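Local coordinates for protein 4-oxalmesaconate hydratase (Pseudomonas putida, PDB 5CGZ) that catalyses the zinc-dependent hydration of 4-carboxy-2-hydroxymuconate to 4-carboxy-4-hydroxy-2-oxoadipate, the third step of gallate degradation, at residues A[22-25]-A[26-30]; A[180-183]-A[184-188]; A[200-203]-A[204-208]; A[193-196]-A[197-201]; A[96-99]-A[100-104]. All coordinates share one frame; numbering follows the deposited sequence.

Contact 1: A[22-25]-A[26-30]; sequences IALH and AEQGY
His25 and Tyr30 form a T-shaped pair where helix 13-27 runs out: the edge of the imidazole, led by CD2, meets one face of the phenol ring near its rim. The ring centroids are 5.2 Å apart and the planes stand at 88°. His25 keeps CG beside its backbone N (chi1 -72°), which sends the two rings off the same side of the turn. Beneath them lies the tight part, a Schellman motif with Gly29 as C-prime residue: Tyr30 N bonds to His25 O at 3.1 Å and Gly29 N to Ala26 O at 3.0 Å. Gln28 lies alongside His25 at the subunit boundary, its amide bonded to Glu237 and Asn238 of a second subunit. His25 NE2 likewise receives Leu239 N of that subunit, while ND1 bonds to Ala21 O, one turn back, and Tyr30 OH binds Glu108. The loose, solvent side belongs to exposed Glu27, which lays CG 3.3 Å from Ala23 O and sends its carboxylate to a salt bridge with Lys181. This turn closes the helix of the beta-alpha-beta unit 3-8, 13-27, 31-36, with Ile22 and His25 resting on Met32 of strand 31-36 and Leu24 on Leu173 of strand 171-174.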
loop_
_atom_site.group_PDB
_atom_site.type_symbol
_atom_site.label_atom_id
_atom_site.label_comp_id
_atom_site.label_asym_id
_atom_site.label_seq_id
_atom_site.Cartn_x
_atom_site.Cartn_y
_atom_site.Cartn_z
ATOM N N ILE A 22 2.318 -16.483 25.938
ATOM C CA ILE A 22 2.572 -17.854 26.377
ATOM C C ILE A 22 2.059 -18.079 27.808
ATOM O O ILE A 22 1.273 -19.003 28.060
ATOM C CB ILE A 22 4.082 -18.201 26.280
ATOM C CG1 ILE A 22 4.512 -18.235 24.804
ATOM C CG2 ILE A 22 4.366 -19.546 26.956
ATOM C CD1 ILE A 22 6.010 -18.324 24.577
ATOM N N ALA A 23 2.484 -17.216 28.731
ATOM C CA ALA A 23 2.086 -17.333 30.132
ATOM C C ALA A 23 0.579 -17.190 30.294
ATOM O O ALA A 23 -0.035 -17.906 31.090
ATOM C CB ALA A 23 2.813 -16.288 30.985
ATOM N N LEU A 24 -0.021 -16.273 29.538
ATOM C CA LEU A 24 -1.451 -16.015 29.663
ATOM C C LEU A 24 -2.267 -17.239 29.233
ATOM O O LEU A 24 -3.187 -17.668 29.939
ATOM C CB LEU A 24 -1.868 -14.780 28.844
ATOM C CG LEU A 24 -3.305 -14.291 29.065
ATOM C CD1 LEU A 24 -3.486 -13.731 30.472
ATOM C CD2 LEU A 24 -3.734 -13.259 28.018
ATOM N N HIS A 25 -1.946 -17.808 28.077
ATOM C CA HIS A 25 -2.735 -18.938 27.595
ATOM C C HIS A 25 -2.446 -20.222 28.395
ATOM O O HIS A 25 -3.333 -21.061 28.560
ATOM C CB HIS A 25 -2.505 -19.158 26.093
ATOM C CG HIS A 25 -3.137 -18.100 25.234
ATOM N ND1 HIS A 25 -2.527 -16.890 24.977
ATOM C CD2 HIS A 25 -4.341 -18.058 24.613
ATOM C CE1 HIS A 25 -3.320 -16.153 24.215
ATOM N NE2 HIS A 25 -4.426 -16.839 23.980
ATOM N N ALA A 26 -1.225 -20.373 28.895
ATOM C CA ALA A 26 -0.914 -21.500 29.772
ATOM C C ALA A 26 -1.865 -21.504 30.982
ATOM O O ALA A 26 -2.377 -22.557 31.384
ATOM C CB ALA A 26 0.545 -21.445 30.228
ATOM N N GLU A 27 -2.131 -20.323 31.537
ATOM C CA GLU A 27 -3.028 -20.216 32.688
ATOM C C GLU A 27 -4.473 -20.480 32.292
ATOM O O GLU A 27 -5.318 -20.766 33.147
ATOM C CB GLU A 27 -2.892 -18.843 33.354
ATOM C CG GLU A 27 -1.523 -18.637 33.980
ATOM C CD GLU A 27 -1.445 -17.394 34.855
ATOM O OE1 GLU A 27 -2.444 -16.649 34.940
ATOM O OE2 GLU A 27 -0.380 -17.169 35.470
ATOM N N GLN A 28 -4.757 -20.407 30.994
ATOM C CA GLN A 28 -6.081 -20.757 30.506
ATOM C C GLN A 28 -6.206 -22.240 30.176
ATOM O O GLN A 28 -7.220 -22.675 29.611
ATOM C CB GLN A 28 -6.435 -19.919 29.276
ATOM C CG GLN A 28 -6.762 -18.475 29.617
ATOM C CD GLN A 28 -6.868 -17.606 28.381
ATOM O OE1 GLN A 28 -7.363 -18.041 27.339
ATOM N NE2 GLN A 28 -6.394 -16.373 28.487
ATOM N N GLY A 29 -5.180 -23.021 30.508
ATOM C CA GLY A 29 -5.237 -24.454 30.250
ATOM C C GLY A 29 -4.687 -24.898 28.903
ATOM O O GLY A 29 -5.018 -25.988 28.419
ATOM N N TYR A 30 -3.855 -24.057 28.289
ATOM C CA TYR A 30 -3.207 -24.402 27.019
ATOM C C TYR A 30 -1.865 -25.065 27.253
ATOM O O TYR A 30 -1.077 -24.610 28.092
ATOM C CB TYR A 30 -2.979 -23.164 26.148
ATOM C CG TYR A 30 -4.194 -22.622 25.450
ATOM C CD1 TYR A 30 -5.144 -21.885 26.145
ATOM C CD2 TYR A 30 -4.373 -22.811 24.086
ATOM C CE1 TYR A 30 -6.245 -21.364 25.504
ATOM C CE2 TYR A 30 -5.476 -22.295 23.434
ATOM C CZ TYR A 30 -6.407 -21.571 24.147
ATOM O OH TYR A 30 -7.508 -21.054 23.509
#

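Contact 2: A[180-183]-A[184-188]; sequences DKKY and AAIQC
Tyr183 holds CG opposite its backbone N (chi1 -173°), and Gln187 holds CG beside its own (chi1 -74°) with the chain extended beyond, a pairing that lays the glutamine across the phenol ring one helical turn on. Gln187 CG sits over one face, 4.2 Å from the ring centroid, in a CH-pi contact displaced toward the rim. Farther out, Gln187 CD comes to 3.5 Å from Tyr183 CE2, with amide and ring planes 32° apart. Ile186 CG2 approaches the ring obliquely, 4.2 Å from Tyr183 CD1. Beneath these side chains the backbone keeps helical order: Ile186 N bonds to Lys182 O at 2.8 Å and Gln187 N to Tyr183 O at 3.0 Å. Lys182 carries its ammonium away to a salt bridge with Glu226 and a bond to Trp16 O. The short helix 179-186 is wedged among three others: Tyr183, Ile186 and Gln187 lean on Trp196 of helix 193-212, Ala184 and Ala185 touch Ile73 and Leu74 of helix 56-74, and Ala185 and Ile186 meet Val15 of helix 13-27.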
loop_
_atom_site.group_PDB
_atom_site.type_symbol
_atom_site.label_atom_id
_atom_site.label_comp_id
_atom_site.label_asym_id
_atom_site.label_seq_id
_atom_site.Cartn_x
_atom_site.Cartn_y
_atom_site.Cartn_z
ATOM N N ASP A 180 4.476 -10.323 35.606
ATOM C CA ASP A 180 5.577 -10.766 36.472
ATOM C C ASP A 180 6.288 -11.983 35.890
ATOM O O ASP A 180 7.514 -12.085 35.958
ATOM C CB ASP A 180 5.076 -11.082 37.887
ATOM C CG ASP A 180 4.677 -9.828 38.661
ATOM O OD1 ASP A 180 5.022 -8.706 38.218
ATOM O OD2 ASP A 180 4.022 -9.968 39.717
ATOM N N LYS A 181 5.516 -12.901 35.314
ATOM C CA LYS A 181 6.096 -14.066 34.662
ATOM C C LYS A 181 6.894 -13.653 33.428
ATOM O O LYS A 181 8.022 -14.108 33.244
ATOM C CB LYS A 181 5.007 -15.077 34.285
ATOM C CG LYS A 181 4.495 -15.882 35.466
ATOM C CD LYS A 181 3.382 -16.834 35.051
ATOM C CE LYS A 181 2.991 -17.767 36.199
ATOM N NZ LYS A 181 1.886 -18.684 35.786
ATOM N N LYS A 182 6.330 -12.782 32.585
ATOM C CA LYS A 182 7.070 -12.390 31.389
ATOM C C LYS A 182 8.381 -11.723 31.783
ATOM O O LYS A 182 9.429 -11.985 31.188
ATOM C CB LYS A 182 6.271 -11.448 30.478
ATOM C CG LYS A 182 7.125 -10.954 29.298
ATOM C CD LYS A 182 6.341 -10.198 28.228
ATOM C CE LYS A 182 7.227 -9.999 26.987
ATOM N NZ LYS A 182 6.496 -9.394 25.829
ATOM N N TYR A 183 8.328 -10.868 32.793
ATOM C CA TYR A 183 9.529 -10.147 33.196
ATOM C C TYR A 183 10.570 -11.071 33.840
ATOM O O TYR A 183 11.777 -10.896 33.645
ATOM C CB TYR A 183 9.185 -9.004 34.154
ATOM C CG TYR A 183 10.394 -8.147 34.441
ATOM C CD1 TYR A 183 10.969 -7.373 33.436
ATOM C CD2 TYR A 183 10.987 -8.139 35.701
ATOM C CE1 TYR A 183 12.088 -6.596 33.680
ATOM C CE2 TYR A 183 12.114 -7.366 35.955
ATOM C CZ TYR A 183 12.658 -6.602 34.940
ATOM O OH TYR A 183 13.767 -5.838 35.183
ATOM N N ALA A 184 10.109 -12.053 34.609
ATOM C CA ALA A 184 11.028 -13.042 35.170
ATOM C C ALA A 184 11.683 -13.849 34.053
ATOM O O ALA A 184 12.874 -14.151 34.112
ATOM C CB ALA A 184 10.304 -13.964 36.147
ATOM N N ALA A 185 10.914 -14.186 33.021
ATOM C CA ALA A 185 11.495 -14.878 31.869
ATOM C C ALA A 185 12.508 -13.972 31.166
ATOM O O ALA A 185 13.579 -14.411 30.749
ATOM C CB ALA A 185 10.406 -15.317 30.898
ATOM N N ILE A 186 12.154 -12.698 31.036
ATOM C CA ILE A 186 13.043 -11.715 30.425
ATOM C C ILE A 186 14.392 -11.662 31.152
ATOM O O ILE A 186 15.451 -11.556 30.524
ATOM C CB ILE A 186 12.371 -10.318 30.409
ATOM C CG1 ILE A 186 11.507 -10.171 29.151
ATOM C CG2 ILE A 186 13.400 -9.200 30.469
ATOM C CD1 ILE A 186 10.783 -8.848 29.076
ATOM N N GLN A 187 14.351 -11.762 32.478
ATOM C CA GLN A 187 15.574 -11.707 33.274
ATOM C C GLN A 187 16.479 -12.929 33.083
ATOM O O GLN A 187 17.642 -12.899 33.465
ATOM C CB GLN A 187 15.225 -11.532 34.751
ATOM C CG GLN A 187 14.748 -10.122 35.065
ATOM C CD GLN A 187 14.480 -9.900 36.534
ATOM O OE1 GLN A 187 15.043 -8.991 37.137
ATOM N NE2 GLN A 187 13.602 -10.711 37.112
ATOM N N CYS A 188 15.958 -13.993 32.480
ATOM C CA CYS A 188 16.804 -15.120 32.097
ATOM C C CYS A 188 17.723 -14.767 30.928
ATOM O O CYS A 188 18.698 -15.465 30.676
ATOM C CB CYS A 188 15.964 -16.340 31.719
ATOM S SG CYS A 188 14.997 -17.014 33.054
#

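Contact 3: A[200-203]-A[204-208]; sequences TRVA and LQRGV
From Thr200 to Gly207 the backbone is regular alpha-helix, its i to i+4 bonds running from Leu204 N to Thr200 O (3.0 Å) through to Gly207 N to Ala203 O (2.8 Å), with that from Arg206 N to Val202 O almost straight at 172°. Thr200 and Leu204 lie side by side and point the same way, Thr200 CG2 4.1 Å from Leu204 CD1. Two residues on, Val202 CG1 meets Arg206 CG at an angle, also 4.1 Å away. Chi1 (-61°) sets Arg206 CG beside its own N and 3.2 Å from Val202 O; the bend at chi2 (-50°) then turns the chain toward salt bridges with Glu158 and with Glu163 of a third subunit. Gln205 CG likewise lies 3.2 Å from Arg201 O, and its chain too bends at chi2. Its OE1 accepts from Arg201 NE of the third subunit, whose Gln205 OE1 binds Arg201 NE here in return. Such reciprocity is consistent with a two-fold helix-to-helix interface formed by helix 193-212 in the hexamer.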
loop_
_atom_site.group_PDB
_atom_site.type_symbol
_atom_site.label_atom_id
_atom_site.label_comp_id
_atom_site.label_asym_id
_atom_site.label_seq_id
_atom_site.Cartn_x
_atom_site.Cartn_y
_atom_site.Cartn_z
ATOM N N THR A 200 10.057 -3.864 28.367
ATOM C CA THR A 200 9.175 -3.328 29.403
ATOM C C THR A 200 8.449 -2.085 28.879
ATOM O O THR A 200 7.228 -1.948 29.029
ATOM C CB THR A 200 9.954 -2.963 30.689
ATOM O OG1 THR A 200 10.556 -4.148 31.226
ATOM C CG2 THR A 200 9.016 -2.351 31.735
ATOM N N ARG A 201 9.197 -1.173 28.262
ATOM C CA ARG A 201 8.570 0.026 27.716
ATOM C C ARG A 201 7.573 -0.341 26.612
ATOM O O ARG A 201 6.498 0.256 26.536
ATOM C CB ARG A 201 9.628 1.018 27.213
ATOM C CG ARG A 201 10.376 1.712 28.373
ATOM C CD ARG A 201 11.255 2.858 27.916
ATOM N NE ARG A 201 12.228 2.432 26.917
ATOM C CZ ARG A 201 13.505 2.165 27.165
ATOM N NH1 ARG A 201 13.996 2.280 28.398
ATOM N NH2 ARG A 201 14.298 1.787 26.171
ATOM N N VAL A 202 7.911 -1.332 25.780
ATOM C CA VAL A 202 6.987 -1.787 24.730
ATOM C C VAL A 202 5.653 -2.221 25.336
ATOM O O VAL A 202 4.594 -1.789 24.887
ATOM C CB VAL A 202 7.553 -2.970 23.905
ATOM C CG1 VAL A 202 6.464 -3.549 22.980
ATOM C CG2 VAL A 202 8.762 -2.525 23.081
ATOM N N ALA A 203 5.709 -3.061 26.369
ATOM C CA ALA A 203 4.486 -3.569 27.000
ATOM C C ALA A 203 3.668 -2.435 27.620
ATOM O O ALA A 203 2.434 -2.440 27.567
ATOM C CB ALA A 203 4.823 -4.628 28.059
ATOM N N LEU A 204 4.352 -1.461 28.210
ATOM C CA LEU A 204 3.660 -0.330 28.809
ATOM C C LEU A 204 3.015 0.538 27.731
ATOM O O LEU A 204 1.881 0.995 27.898
ATOM C CB LEU A 204 4.620 0.502 29.669
ATOM C CG LEU A 204 5.068 -0.116 30.999
ATOM C CD1 LEU A 204 6.271 0.640 31.572
ATOM C CD2 LEU A 204 3.920 -0.153 32.017
ATOM N N GLN A 205 3.724 0.758 26.622
ATOM C CA GLN A 205 3.171 1.555 25.528
ATOM C C GLN A 205 1.951 0.865 24.916
ATOM O O GLN A 205 0.909 1.483 24.707
ATOM C CB GLN A 205 4.234 1.809 24.444
ATOM C CG GLN A 205 5.371 2.748 24.884
ATOM C CD GLN A 205 4.860 4.102 25.345
ATOM O OE1 GLN A 205 4.477 4.270 26.505
ATOM N NE2 GLN A 205 4.847 5.074 24.437
ATOM N N ARG A 206 2.082 -0.424 24.631
ATOM C CA ARG A 206 0.964 -1.166 24.055
ATOM C C ARG A 206 -0.177 -1.235 25.060
ATOM O O ARG A 206 -1.343 -1.245 24.676
ATOM C CB ARG A 206 1.397 -2.573 23.625
ATOM C CG ARG A 206 2.492 -2.577 22.548
ATOM C CD ARG A 206 2.146 -1.667 21.373
ATOM N NE ARG A 206 3.149 -1.781 20.311
ATOM C CZ ARG A 206 3.148 -1.071 19.186
ATOM N NH1 ARG A 206 2.186 -0.183 18.951
ATOM N NH2 ARG A 206 4.110 -1.255 18.290
ATOM N N GLY A 207 0.163 -1.260 26.348
ATOM C CA GLY A 207 -0.850 -1.245 27.391
ATOM C C GLY A 207 -1.707 0.008 27.320
ATOM O O GLY A 207 -2.938 -0.062 27.370
ATOM N N VAL A 208 -1.058 1.161 27.204
ATOM C CA VAL A 208 -1.787 2.425 27.101
ATOM C C VAL A 208 -2.641 2.453 25.836
ATOM O O VAL A 208 -3.792 2.884 25.868
ATOM C CB VAL A 208 -0.825 3.645 27.111
ATOM C CG1 VAL A 208 -1.561 4.927 26.701
ATOM C CG2 VAL A 208 -0.189 3.812 28.494
#

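Contact 4: A[193-196]-A[197-201]; sequences EHLW and EYYTR
The first turns of helix 193-212 are built on i to i+4 bonds, among them Glu197 N to Glu193 O at 3.0 Å and Tyr199 N to Leu195 O at 2.9 Å. Trp196 O takes two donors, the backbone N of Thr200 at 3.0 Å and its hydroxyl OG1 at 2.8 Å, which arrive from opposite faces of the carbonyl plane. The hydroxyl gets there because OG1 stands beside its own backbone N (chi1 -62°), folded back over the preceding turn. A valine here would probably leave Trp196 O with the amide alone as donor from this residue, the second grip on that carbonyl being lost. Leu195 and Tyr199 run alongside each other, CD2 of the leucine 4.2 Å from CE2 of the ring, while Leu195 O lies at the ring's edge. On the outer side a water donates to His194 O (2.8 Å) and accepts from Arg201 NH2 (2.9 Å), bridging two turns. Tyr199 OH bonds to Arg17 and His160, and Trp196 NE1 to Met189 O. The indole NE1 and the Tyr199 hydroxyl thus have partners, and the Tyr199 side chain is held about 8 Å from the zinc ion, consistent with a place near the active site rather than in the metal's own shell.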
loop_
_atom_site.group_PDB
_atom_site.type_symbol
_atom_site.label_atom_id
_atom_site.label_comp_id
_atom_site.label_asym_id
_atom_site.label_seq_id
_atom_site.Cartn_x
_atom_site.Cartn_y
_atom_site.Cartn_z
ATOM N N GLU A 193 20.151 -6.363 29.856
ATOM C CA GLU A 193 19.346 -5.408 30.614
ATOM C C GLU A 193 18.729 -4.269 29.780
ATOM O O GLU A 193 17.622 -3.825 30.074
ATOM C CB GLU A 193 20.193 -4.800 31.740
ATOM C CG GLU A 193 20.487 -5.743 32.914
ATOM C CD GLU A 193 21.618 -6.738 32.640
ATOM O OE1 GLU A 193 22.124 -6.804 31.497
ATOM O OE2 GLU A 193 22.000 -7.463 33.583
ATOM N N HIS A 194 19.438 -3.785 28.764
ATOM C CA HIS A 194 18.895 -2.730 27.903
ATOM C C HIS A 194 17.654 -3.218 27.176
ATOM O O HIS A 194 16.694 -2.467 27.009
ATOM C CB HIS A 194 19.932 -2.243 26.885
ATOM C CG HIS A 194 20.981 -1.348 27.475
ATOM N ND1 HIS A 194 22.075 -0.916 26.766
ATOM C CD2 HIS A 194 21.089 -0.812 28.716
ATOM C CE1 HIS A 194 22.823 -0.144 27.545
ATOM N NE2 HIS A 194 22.248 -0.068 28.727
ATOM N N LEU A 195 17.676 -4.477 26.747
ATOM C CA LEU A 195 16.510 -5.071 26.117
ATOM C C LEU A 195 15.410 -5.365 27.141
ATOM O O LEU A 195 14.228 -5.297 26.796
ATOM C CB LEU A 195 16.886 -6.342 25.358
ATOM C CG LEU A 195 17.681 -6.101 24.074
ATOM C CD1 LEU A 195 17.848 -7.408 23.305
ATOM C CD2 LEU A 195 17.017 -5.029 23.194
ATOM N N TRP A 196 15.781 -5.684 28.386
ATOM C CA TRP A 196 14.777 -5.848 29.442
ATOM C C TRP A 196 13.952 -4.579 29.523
ATOM O O TRP A 196 12.722 -4.615 29.579
ATOM C CB TRP A 196 15.396 -6.103 30.821
ATOM C CG TRP A 196 16.310 -7.276 30.953
ATOM C CD1 TRP A 196 16.687 -8.152 29.979
ATOM C CD2 TRP A 196 16.971 -7.699 32.152
ATOM N NE1 TRP A 196 17.548 -9.096 30.498
ATOM C CE2 TRP A 196 17.735 -8.839 31.831
ATOM C CE3 TRP A 196 16.990 -7.220 33.471
ATOM C CZ2 TRP A 196 18.512 -9.509 32.777
ATOM C CZ3 TRP A 196 17.762 -7.892 34.412
ATOM C CH2 TRP A 196 18.512 -9.021 34.058
ATOM N N GLU A 197 14.660 -3.454 29.543
ATOM C CA GLU A 197 14.043 -2.138 29.660
ATOM C C GLU A 197 13.249 -1.770 28.414
ATOM O O GLU A 197 12.162 -1.212 28.517
ATOM C CB GLU A 197 15.109 -1.074 29.927
ATOM C CG GLU A 197 15.725 -1.174 31.307
ATOM C CD GLU A 197 17.170 -0.686 31.357
ATOM O OE1 GLU A 197 17.592 0.084 30.461
ATOM O OE2 GLU A 197 17.886 -1.086 32.297
ATOM N N TYR A 198 13.797 -2.082 27.243
ATOM C CA TYR A 198 13.117 -1.786 25.991
ATOM C C TYR A 198 11.771 -2.508 25.929
ATOM O O TYR A 198 10.754 -1.906 25.594
ATOM C CB TYR A 198 13.994 -2.187 24.809
ATOM C CG TYR A 198 13.464 -1.801 23.444
ATOM C CD1 TYR A 198 12.633 -2.659 22.721
ATOM C CD2 TYR A 198 13.823 -0.587 22.859
ATOM C CE1 TYR A 198 12.157 -2.307 21.444
ATOM C CE2 TYR A 198 13.355 -0.225 21.594
ATOM C CZ TYR A 198 12.529 -1.088 20.889
ATOM O OH TYR A 198 12.081 -0.717 19.631
ATOM N N TYR A 199 11.750 -3.796 26.261
ATOM C CA TYR A 199 10.518 -4.557 26.083
ATOM C C TYR A 199 9.550 -4.346 27.237
ATOM O O TYR A 199 8.349 -4.555 27.081
ATOM C CB TYR A 199 10.841 -6.038 25.841
ATOM C CG TYR A 199 11.282 -6.164 24.411
ATOM C CD1 TYR A 199 10.345 -6.131 23.385
ATOM C CD2 TYR A 199 12.629 -6.201 24.072
ATOM C CE1 TYR A 199 10.735 -6.182 22.059
ATOM C CE2 TYR A 199 13.029 -6.257 22.742
ATOM C CZ TYR A 199 12.074 -6.243 21.742
ATOM O OH TYR A 199 12.450 -6.292 20.422
ATOM N N THR A 200 10.057 -3.864 28.367
ATOM C CA THR A 200 9.175 -3.328 29.403
ATOM C C THR A 200 8.449 -2.085 28.879
ATOM O O THR A 200 7.228 -1.948 29.029
ATOM C CB THR A 200 9.954 -2.963 30.689
ATOM O OG1 THR A 200 10.556 -4.148 31.226
ATOM C CG2 THR A 200 9.016 -2.351 31.735
ATOM N N ARG A 201 9.197 -1.173 28.262
ATOM C CA ARG A 201 8.570 0.026 27.716
ATOM C C ARG A 201 7.573 -0.341 26.612
ATOM O O ARG A 201 6.498 0.256 26.536
ATOM C CB ARG A 201 9.628 1.018 27.213
ATOM C CG ARG A 201 10.376 1.712 28.373
ATOM C CD ARG A 201 11.255 2.858 27.916
ATOM N NE ARG A 201 12.228 2.432 26.917
ATOM C CZ ARG A 201 13.505 2.165 27.165
ATOM N NH1 ARG A 201 13.996 2.280 28.398
ATOM N NH2 ARG A 201 14.298 1.787 26.171
HETATM O O HOH W 1 16.712 0.272 26.334
#

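Contact 5: A[96-99]-A[100-104]; sequences FRLA and DVYRR
Helix 92-105 flanks the parallel part of the Rossmann-like sheet, and within it Leu98 packs on the two residues that face the strands and the next helix, Val101 and Tyr102. Leu98 CD1 lies 4.3 Å from Val101 CB, and Leu98 CG is 4.2 Å from Tyr102 CE2. The leucine reaches both with CG opposite its backbone N (chi1 -168°). Leu98 O sits at the edge of the phenol ring, close to its plane, and accepts Tyr102 N at 3.0 Å. Val101 goes on to touch Leu5, His33 and Val35 of the sheet, and Tyr102 reaches Ala133 of helix 122-138. On another flank Asp100 CG comes 3.1 Å from Phe96 O, while its N bonds to that same oxygen at 2.9 Å. Asp100 OD2 forms a salt bridge with Lys143, and OD1 bonds to Tyr142 OH. An asparagine in its place would probably leave the Lys143 ammonium without its carboxylate mate. The neighbouring positive charge probably helps keep the carboxylate ionised despite the carbonyl oxygen beside it.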
loop_
_atom_site.group_PDB
_atom_site.type_symbol
_atom_site.label_atom_id
_atom_site.label_comp_id
_atom_site.label_asym_id
_atom_site.label_seq_id
_atom_site.Cartn_x
_atom_site.Cartn_y
_atom_site.Cartn_z
ATOM N N PHE A 96 9.136 -30.183 6.623
ATOM C CA PHE A 96 8.433 -31.383 7.086
ATOM C C PHE A 96 8.597 -31.591 8.606
ATOM O O PHE A 96 7.661 -32.018 9.290
ATOM C CB PHE A 96 8.918 -32.614 6.312
ATOM C CG PHE A 96 8.531 -32.607 4.850
ATOM C CD1 PHE A 96 7.269 -32.180 4.449
ATOM C CD2 PHE A 96 9.429 -33.019 3.877
ATOM C CE1 PHE A 96 6.912 -32.178 3.115
ATOM C CE2 PHE A 96 9.075 -33.019 2.530
ATOM C CZ PHE A 96 7.818 -32.597 2.151
ATOM N N ARG A 97 9.784 -31.294 9.126
ATOM C CA ARG A 97 10.028 -31.310 10.573
ATOM C C ARG A 97 8.977 -30.453 11.279
ATOM O O ARG A 97 8.354 -30.869 12.253
ATOM C CB ARG A 97 11.435 -30.782 10.912
ATOM C CG ARG A 97 12.568 -31.823 10.959
ATOM C CD ARG A 97 13.394 -31.724 12.272
ATOM N NE ARG A 97 14.547 -30.827 12.187
ATOM C CZ ARG A 97 15.338 -30.495 13.214
ATOM N NH1 ARG A 97 16.356 -29.677 13.008
ATOM N NH2 ARG A 97 15.120 -30.967 14.443
ATOM N N LEU A 98 8.793 -29.232 10.777
ATOM C CA LEU A 98 7.847 -28.307 11.390
ATOM C C LEU A 98 6.397 -28.758 11.174
ATOM O O LEU A 98 5.567 -28.635 12.075
ATOM C CB LEU A 98 8.057 -26.885 10.845
ATOM C CG LEU A 98 7.340 -25.765 11.606
ATOM C CD1 LEU A 98 7.610 -25.873 13.115
ATOM C CD2 LEU A 98 7.787 -24.394 11.085
ATOM N N ALA A 99 6.085 -29.279 9.989
ATOM C CA ALA A 99 4.745 -29.813 9.745
ATOM C C ALA A 99 4.420 -30.938 10.726
ATOM O O ALA A 99 3.275 -31.073 11.167
ATOM C CB ALA A 99 4.605 -30.307 8.308
ATOM N N ASP A 100 5.424 -31.745 11.069
ATOM C CA ASP A 100 5.220 -32.814 12.046
ATOM C C ASP A 100 4.940 -32.247 13.443
ATOM O O ASP A 100 4.149 -32.813 14.194
ATOM C CB ASP A 100 6.432 -33.751 12.086
ATOM C CG ASP A 100 6.605 -34.544 10.787
ATOM O OD1 ASP A 100 5.639 -34.636 9.990
ATOM O OD2 ASP A 100 7.713 -35.078 10.567
ATOM N N VAL A 101 5.584 -31.137 13.796
ATOM C CA VAL A 101 5.263 -30.481 15.063
ATOM C C VAL A 101 3.793 -30.068 15.067
ATOM O O VAL A 101 3.086 -30.284 16.054
ATOM C CB VAL A 101 6.165 -29.260 15.325
ATOM C CG1 VAL A 101 5.706 -28.501 16.574
ATOM C CG2 VAL A 101 7.620 -29.714 15.474
ATOM N N TYR A 102 3.330 -29.485 13.959
ATOM C CA TYR A 102 1.924 -29.099 13.828
ATOM C C TYR A 102 0.999 -30.295 14.017
ATOM O O TYR A 102 -0.003 -30.210 14.729
ATOM C CB TYR A 102 1.646 -28.480 12.455
ATOM C CG TYR A 102 1.824 -26.973 12.345
ATOM C CD1 TYR A 102 0.774 -26.105 12.637
ATOM C CD2 TYR A 102 3.023 -26.423 11.892
ATOM C CE1 TYR A 102 0.923 -24.717 12.508
ATOM C CE2 TYR A 102 3.182 -25.034 11.753
ATOM C CZ TYR A 102 2.127 -24.193 12.066
ATOM O OH TYR A 102 2.278 -22.830 11.934
ATOM N N ARG A 103 1.322 -31.399 13.349
ATOM C CA ARG A 103 0.485 -32.597 13.417
ATOM C C ARG A 103 0.416 -33.134 14.856
ATOM O O ARG A 103 -0.625 -33.606 15.302
ATOM C CB ARG A 103 1.011 -33.672 12.455
ATOM C CG ARG A 103 0.746 -33.399 10.965
ATOM C CD ARG A 103 -0.684 -33.727 10.612
ATOM N NE ARG A 103 -1.061 -33.422 9.234
ATOM C CZ ARG A 103 -0.926 -34.256 8.203
ATOM N NH1 ARG A 103 -0.386 -35.461 8.376
ATOM N NH2 ARG A 103 -1.328 -33.880 6.989
ATOM N N ARG A 104 1.521 -33.034 15.585
ATOM C CA ARG A 104 1.580 -33.519 16.963
ATOM C C ARG A 104 0.899 -32.568 17.953
ATOM O O ARG A 104 0.141 -32.987 18.820
ATOM C CB ARG A 104 3.039 -33.737 17.372
ATOM C CG ARG A 104 3.221 -34.264 18.779
ATOM C CD ARG A 104 4.699 -34.420 19.126
ATOM N NE ARG A 104 5.336 -33.148 19.472
ATOM C CZ ARG A 104 6.309 -32.578 18.763
ATOM N NH1 ARG A 104 6.765 -33.162 17.656
ATOM N NH2 ARG A 104 6.832 -31.423 19.160
#

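All five contacts are local turns of helices around one mixed sheet, met along the chain in the order 1, 5, 2, 4, 3. Contacts 1 and 5 belong to helices 13-27 and 92-105, their centres 21 Å apart. Contacts 2, 4 and 3 gather in the later helices: 2 lies 11 Å from 4, centre to centre, and 4 and 3 share Thr200 and Arg201. Glu27 OE2 and Lys181 NZ, 2.7 Å apart, tie contact 1 to contact 2. The centres of contacts 5 and 4 are about 33 Å apart, on opposite sides of the chain's centre. Helices 13-27 and 193-212 both pack in the fold and take part in subunit contacts, as does Phe96 of contact 5.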